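Local coordinates for protein flavin-dependent monooxygenase, oxygenase subunit HsaA (Rhodococcus sp., PDB 2RFQ) that catalyses the FMNH2- and oxygen-dependent ortho-hydroxylation of the steroid catabolite 3-HSA to the catechol 3,4-DHSA during bacterial cholesterol breakdown, at residues A[26-29]-A[30-34]; A[333-336]-A[337-341]; A[355-358]-A[359-363]. All coordinates share one frame; numbering follows the deposited sequence.

Contact 1: A[26-29]-A[30-34]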
# COMPACT_ATOMS: atom_id res chain seq x y z
N ARG A 26 8.04 12.33 -32.02
CA ARG A 26 9.36 11.75 -32.17
C ARG A 26 9.72 10.77 -31.07
O ARG A 26 10.82 10.20 -31.10
CB ARG A 26 10.43 12.86 -32.15
CG ARG A 26 10.31 13.84 -33.30
CD ARG A 26 11.51 14.73 -33.25
NE ARG A 26 11.62 15.48 -34.50
CZ ARG A 26 12.14 16.70 -34.60
NH1 ARG A 26 12.65 17.30 -33.53
NH2 ARG A 26 12.18 17.30 -35.78
N ALA A 27 8.84 10.59 -30.08
CA ALA A 27 9.21 9.76 -28.92
C ALA A 27 9.67 8.33 -29.29
O ALA A 27 10.65 7.84 -28.71
CB ALA A 27 8.11 9.74 -27.88
N GLN A 28 9.00 7.65 -30.24
CA GLN A 28 9.45 6.28 -30.56
C GLN A 28 10.79 6.32 -31.26
O GLN A 28 11.68 5.52 -30.97
CB GLN A 28 8.45 5.42 -31.38
CG GLN A 28 8.92 3.93 -31.45
CD GLN A 28 9.12 3.28 -30.04
OE1 GLN A 28 8.29 3.41 -29.17
NE2 GLN A 28 10.22 2.55 -29.86
N GLU A 29 10.95 7.26 -32.19
CA GLU A 29 12.22 7.38 -32.89
C GLU A 29 13.37 7.65 -31.90
O GLU A 29 14.46 7.08 -32.01
CB GLU A 29 12.16 8.48 -33.95
CG GLU A 29 13.41 8.53 -34.81
CD GLU A 29 13.23 9.32 -36.10
OE1 GLU A 29 12.16 9.19 -36.73
OE2 GLU A 29 14.20 10.00 -36.50
N THR A 30 13.11 8.53 -30.94
CA THR A 30 14.10 8.86 -29.92
C THR A 30 14.50 7.60 -29.15
O THR A 30 15.68 7.36 -28.92
CB THR A 30 13.52 9.93 -28.98
OG1 THR A 30 13.31 11.11 -29.76
CG2 THR A 30 14.48 10.22 -27.81
N GLU A 31 13.52 6.78 -28.77
CA GLU A 31 13.85 5.50 -28.12
C GLU A 31 14.68 4.60 -29.04
O GLU A 31 15.70 4.06 -28.64
CB GLU A 31 12.58 4.73 -27.81
CG GLU A 31 11.91 5.06 -26.53
CD GLU A 31 11.11 3.84 -26.09
OE1 GLU A 31 10.00 3.66 -26.62
OE2 GLU A 31 11.61 3.06 -25.26
N ASP A 32 14.21 4.43 -30.28
CA ASP A 32 14.85 3.51 -31.23
C ASP A 32 16.29 3.88 -31.53
O ASP A 32 17.16 3.00 -31.70
CB ASP A 32 14.03 3.47 -32.53
CG ASP A 32 12.70 2.75 -32.37
OD1 ASP A 32 12.50 2.00 -31.38
OD2 ASP A 32 11.82 2.94 -33.23
N LEU A 33 16.56 5.18 -31.64
CA LEU A 33 17.93 5.65 -31.92
C LEU A 33 18.79 5.78 -30.66
O LEU A 33 19.99 6.03 -30.76
CB LEU A 33 17.87 6.99 -32.64
CG LEU A 33 17.14 6.96 -33.96
CD1 LEU A 33 16.96 8.40 -34.47
CD2 LEU A 33 17.99 6.14 -34.93
N ARG A 34 18.17 5.63 -29.48
CA ARG A 34 18.90 5.71 -28.19
C ARG A 34 19.62 7.07 -27.99
O ARG A 34 20.67 7.15 -27.34
CB ARG A 34 19.89 4.54 -28.04
CG ARG A 34 19.22 3.14 -28.13
CD ARG A 34 20.29 2.01 -27.96
NE ARG A 34 21.35 2.10 -28.98
CZ ARG A 34 22.61 2.47 -28.75
NH1 ARG A 34 23.05 2.75 -27.52
NH2 ARG A 34 23.48 2.55 -29.78
O HOH W 1 11.69 0.98 -27.19
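Gln28 and Asp32 meet one turn apart on the short helix 27-33. Gln28 NE2 donates to Asp32 OD1 at 2.8 Å. The carboxylate oxygen lies in the plane of the amide, but the amide nitrogen stands above the carboxylate plane, 46° out of it. The side chain of Gln28 leaves with CG anti to the backbone N (chi1 -170°) and bends at chi2, which turns the amide along the helix to Asp32. Its other end, OE1, lies 3.1 Å from Glu31 OE1. These are two acceptors and do not bond. Arg357 bridges the two: its NH2 bonds to Gln28 OE1 and its NE forms a salt bridge with Glu31 OE1. Glu31 OE2 pairs with Arg360, so the buried carboxylate is probably kept ionised by two arginines. Water 1 adds weak bonds to Gln28 NE2 and Glu31 OE2.

On another side of the helix, Arg26 O takes two donors from Thr30. Thr30 N bonds to it at 2.8 Å. Thr30 OG1 comes from above the carbonyl plane at 3.0 Å. Glu29 and Leu33 lie side by side on an exposed flank, with Glu29 CG 3.6 Å from Leu33 CD1.

The helix closes in a Schellman motif: Arg34 has positive phi and two bonds run back into the last turn. Arg34 then pairs with Asp180. Arg26 bonds to Ser40 and forms a salt bridge with Asp39 at the start of helix 38-47. Thr30 packs on Ile36 and Pro37 of the loop between these helices, while Gln28 and Glu31 face helix 354-365.

Contact 2: A[333-336]-A[337-341]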
# COMPACT_ATOMS: atom_id res chain seq x y z
N ALA A 333 4.94 9.77 -8.28
CA ALA A 333 4.85 9.79 -9.75
C ALA A 333 4.86 8.37 -10.31
O ALA A 333 4.01 8.01 -11.14
CB ALA A 333 5.95 10.64 -10.34
N ILE A 334 5.79 7.55 -9.85
CA ILE A 334 5.89 6.16 -10.34
C ILE A 334 4.67 5.34 -9.91
O ILE A 334 4.11 4.59 -10.72
CB ILE A 334 7.20 5.52 -9.89
CG1 ILE A 334 8.36 6.28 -10.55
CG2 ILE A 334 7.24 4.06 -10.29
CD1 ILE A 334 9.72 6.00 -9.94
N SER A 335 4.26 5.45 -8.65
CA SER A 335 3.05 4.74 -8.19
C SER A 335 1.84 5.09 -9.04
O SER A 335 1.03 4.22 -9.39
CB SER A 335 2.81 5.06 -6.73
OG SER A 335 1.63 4.44 -6.23
N SER A 336 1.72 6.37 -9.40
CA SER A 336 0.60 6.84 -10.21
C SER A 336 0.66 6.29 -11.63
O SER A 336 -0.36 5.84 -12.17
CB SER A 336 0.60 8.36 -10.19
OG SER A 336 0.41 8.78 -8.83
N ILE A 337 1.85 6.31 -12.23
CA ILE A 337 2.00 5.74 -13.59
C ILE A 337 1.65 4.24 -13.53
O ILE A 337 0.94 3.70 -14.41
CB ILE A 337 3.43 5.93 -14.15
CG1 ILE A 337 3.67 7.43 -14.38
CG2 ILE A 337 3.59 5.16 -15.48
CD1 ILE A 337 5.11 7.77 -14.54
N ASP A 338 2.14 3.57 -12.49
CA ASP A 338 1.85 2.14 -12.32
C ASP A 338 0.34 1.88 -12.29
O ASP A 338 -0.14 0.94 -12.96
CB ASP A 338 2.52 1.60 -11.05
CG ASP A 338 4.02 1.41 -11.22
OD1 ASP A 338 4.53 1.66 -12.33
OD2 ASP A 338 4.70 1.02 -10.25
N LYS A 339 -0.39 2.70 -11.53
CA LYS A 339 -1.84 2.56 -11.42
C LYS A 339 -2.47 2.69 -12.80
O LYS A 339 -3.36 1.90 -13.16
CB LYS A 339 -2.46 3.62 -10.48
CG LYS A 339 -2.14 3.45 -9.02
CD LYS A 339 -2.85 4.57 -8.22
CE LYS A 339 -2.62 4.44 -6.71
NZ LYS A 339 -1.14 4.41 -6.33
N LEU A 340 -2.02 3.68 -13.57
CA LEU A 340 -2.63 3.96 -14.88
C LEU A 340 -2.32 2.84 -15.87
O LEU A 340 -3.21 2.37 -16.61
CB LEU A 340 -2.18 5.31 -15.45
CG LEU A 340 -2.51 6.50 -14.55
CD1 LEU A 340 -1.82 7.79 -15.03
CD2 LEU A 340 -4.01 6.69 -14.50
N PHE A 341 -1.06 2.41 -15.88
CA PHE A 341 -0.63 1.36 -16.81
C PHE A 341 -1.40 0.07 -16.50
O PHE A 341 -1.92 -0.60 -17.41
CB PHE A 341 0.89 1.18 -16.67
CG PHE A 341 1.47 0.06 -17.49
CD1 PHE A 341 1.36 0.05 -18.87
CD2 PHE A 341 2.12 -1.00 -16.86
CE1 PHE A 341 1.91 -1.00 -19.63
CE2 PHE A 341 2.68 -2.06 -17.61
CZ PHE A 341 2.56 -2.05 -19.00
O HOH W 2 -0.77 7.11 -6.94
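Helix 316-344 belongs to the C-terminal helical domain of the acyl-CoA dehydrogenase fold, and two of its turns make this contact. Asp338 and Ile334 lie side by side, pointing the same way. Asp338 N bonds to Ile334 O at 2.8 Å, and Ile334 CG2 lies 4.0 Å from Asp338 OD2. The carboxylate CG sits anti to its own carbonyl carbon (chi1 -75°), which folds it back over Ile334 O. Asp338 OD1 accepts from His363 NE2 of helix 354-365. With an alanine in place of Asp338, His363 NE2 would probably lose its acceptor and the imidazole would be freer to turn.

Much of the rest is apolar packing. Ile337 packs on Ala249 of helix 233-266 and on Ala362 of helix 354-365. Leu340 reaches His256 and Ala286. Phe341 stacks on Trp359 and also touches His363 of a second subunit.

Ser335, Ser336 and Lys339 form a polar group. Ser336 OG bonds to Arg332 O, one turn back. The lysine chain is extended until chi4 (56°). The bend there brings Lys339 NZ within 2.8 Å of Ser335 OG, at an angle too poor for a hydrogen bond. Water 2 joins NZ to Ser336 instead: it donates to Ser336 OG at 2.8 Å and accepts from Lys339 NZ at 2.8 Å.

Contact 3: A[355-358]-A[359-363]. With 1PS (3-pyridinium-1-ylpropane-1-sulfonate), chain E.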
# COMPACT_ATOMS: atom_id res chain seq x y z
N LEU A 355 1.98 5.10 -23.13
CA LEU A 355 1.87 4.85 -21.69
C LEU A 355 2.93 3.84 -21.21
O LEU A 355 3.56 4.05 -20.13
CB LEU A 355 0.46 4.44 -21.31
CG LEU A 355 0.17 4.09 -19.86
CD1 LEU A 355 0.44 5.27 -18.91
CD2 LEU A 355 -1.32 3.66 -19.74
N GLN A 356 3.13 2.74 -21.96
CA GLN A 356 4.16 1.76 -21.58
C GLN A 356 5.56 2.40 -21.61
O GLN A 356 6.44 2.00 -20.84
CB GLN A 356 4.12 0.49 -22.44
CG GLN A 356 4.19 0.74 -23.93
CD GLN A 356 5.63 0.79 -24.48
OE1 GLN A 356 6.51 0.07 -24.01
NE2 GLN A 356 5.85 1.62 -25.52
N ARG A 357 5.75 3.38 -22.50
CA ARG A 357 7.04 4.10 -22.55
C ARG A 357 7.26 4.95 -21.30
O ARG A 357 8.34 4.91 -20.71
CB ARG A 357 7.15 4.96 -23.81
CG ARG A 357 8.59 5.37 -24.09
CD ARG A 357 8.65 6.33 -25.24
NE ARG A 357 8.20 5.69 -26.47
CZ ARG A 357 7.07 5.98 -27.11
NH1 ARG A 357 6.27 6.93 -26.66
NH2 ARG A 357 6.77 5.33 -28.23
N PHE A 358 6.25 5.75 -20.90
CA PHE A 358 6.38 6.53 -19.67
C PHE A 358 6.63 5.62 -18.48
O PHE A 358 7.38 5.97 -17.57
CB PHE A 358 5.10 7.32 -19.44
CG PHE A 358 4.94 8.54 -20.35
CD1 PHE A 358 5.91 9.56 -20.37
CD2 PHE A 358 3.79 8.68 -21.13
CE1 PHE A 358 5.73 10.70 -21.18
CE2 PHE A 358 3.61 9.80 -21.96
CZ PHE A 358 4.58 10.82 -21.97
N TRP A 359 5.99 4.45 -18.50
CA TRP A 359 6.14 3.45 -17.42
C TRP A 359 7.59 2.99 -17.33
O TRP A 359 8.20 3.09 -16.27
CB TRP A 359 5.14 2.29 -17.68
CG TRP A 359 5.18 1.16 -16.70
CD1 TRP A 359 4.86 1.18 -15.36
CD2 TRP A 359 5.59 -0.18 -16.99
NE1 TRP A 359 5.03 -0.08 -14.81
CE2 TRP A 359 5.48 -0.93 -15.79
CE3 TRP A 359 6.03 -0.82 -18.16
CZ2 TRP A 359 5.77 -2.31 -15.73
CZ3 TRP A 359 6.33 -2.19 -18.10
CH2 TRP A 359 6.22 -2.90 -16.90
N ARG A 360 8.15 2.51 -18.45
CA ARG A 360 9.55 2.07 -18.43
C ARG A 360 10.50 3.20 -18.11
O ARG A 360 11.47 3.04 -17.34
CB ARG A 360 9.92 1.44 -19.76
CG ARG A 360 9.24 0.06 -19.94
CD ARG A 360 9.63 -0.57 -21.28
NE ARG A 360 9.08 0.16 -22.43
CZ ARG A 360 9.75 1.00 -23.22
NH1 ARG A 360 11.04 1.27 -23.00
NH2 ARG A 360 9.13 1.59 -24.22
N ASP A 361 10.22 4.36 -18.70
CA ASP A 361 11.07 5.55 -18.49
C ASP A 361 11.14 5.98 -17.01
O ASP A 361 12.23 6.30 -16.50
CB ASP A 361 10.57 6.70 -19.36
CG ASP A 361 10.93 6.54 -20.83
OD1 ASP A 361 11.66 5.60 -21.22
OD2 ASP A 361 10.43 7.36 -21.65
N ALA A 362 9.98 6.02 -16.35
CA ALA A 362 9.91 6.44 -14.93
C ALA A 362 10.65 5.43 -14.06
O ALA A 362 11.40 5.80 -13.16
CB ALA A 362 8.45 6.61 -14.47
N HIS A 363 10.47 4.14 -14.37
CA HIS A 363 11.16 3.12 -13.57
C HIS A 363 12.67 3.16 -13.78
O HIS A 363 13.46 2.83 -12.87
CB HIS A 363 10.57 1.74 -13.84
CG HIS A 363 9.29 1.52 -13.11
ND1 HIS A 363 9.24 1.08 -11.80
CD2 HIS A 363 8.00 1.74 -13.49
CE1 HIS A 363 7.98 1.01 -11.41
NE2 HIS A 363 7.21 1.41 -12.41
N1 1PS E . -3.10 2.09 -27.88
C1 1PS E . -2.75 0.80 -28.15
C2 1PS E . -2.49 0.40 -29.47
C3 1PS E . -3.21 3.00 -28.87
C4 1PS E . -2.96 2.65 -30.20
C5 1PS E . -2.59 1.33 -30.50
C6 1PS E . -3.38 2.50 -26.50
C7 1PS E . -2.11 2.53 -25.64
C8 1PS E . -2.38 3.13 -24.26
S1 1PS E . -2.15 4.79 -24.22
O1 1PS E . -2.70 5.22 -22.91
O2 1PS E . -2.89 5.48 -25.31
O3 1PS E . -0.69 5.08 -24.41
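Gln356 OE1 is gripped by two nitrogens of Arg360, one turn on along helix 354-365 of the acyl-CoA dehydrogenase C-terminal domain. Arg360 NE and Arg360 NH2 each donate to it at 3.0 Å. The oxygen lies near the guanidinium plane, at its edge. Both donors reach it from the same face of the amide, whose plane is 28° from that of the guanidinium. Gln356 adopts the crowded chi1 of 54°, with CG between backbone N and carbonyl carbon, and bends again at chi2. This carries the amide alongside Arg360. Gln356 NE2 is held in turn by Thr353 O. Arg360 NH1 reaches Val185 O, so NE, NH1 and NH2 all have partners.

Arg357 and Asp361 lie side by side, but their charged groups do not pair. Arg357 CG approaches Asp361 OD2 at 3.6 Å. Asp361 OD1 accepts instead from Leu187 N, and Arg357 turns to helix 27-33.

Trp359 stacks on Trp359 of a second subunit, so this helix lies at a subunit interface. Leu355 belongs to the pocket of a bound 3-pyridinium-1-ylpropane-1-sulfonate; Leu355 N donates to sulfonate O3 at 3.0 Å.

How the contacts relate
Contact 3 is the hub of the three. It touches both others, whereas contacts 1 and 2 do not meet: their nearest atoms are about 12 Å apart. Contacts 2 and 3 are buried; contact 1 is only partly so. Glu31 and the amide of Gln28 in contact 1 face the arginines of contact 3. That join is polar, salt bridges plus an amide hydrogen bond, and it links the N-terminal domain to the C-terminal one. Contacts 2 and 3 lie on successive helices, 316-344 and 354-365, both in the C-terminal domain. Their join is mainly aromatic and apolar, round one hydrogen bond. Both contacts reach a second subunit, while contact 1 touches none.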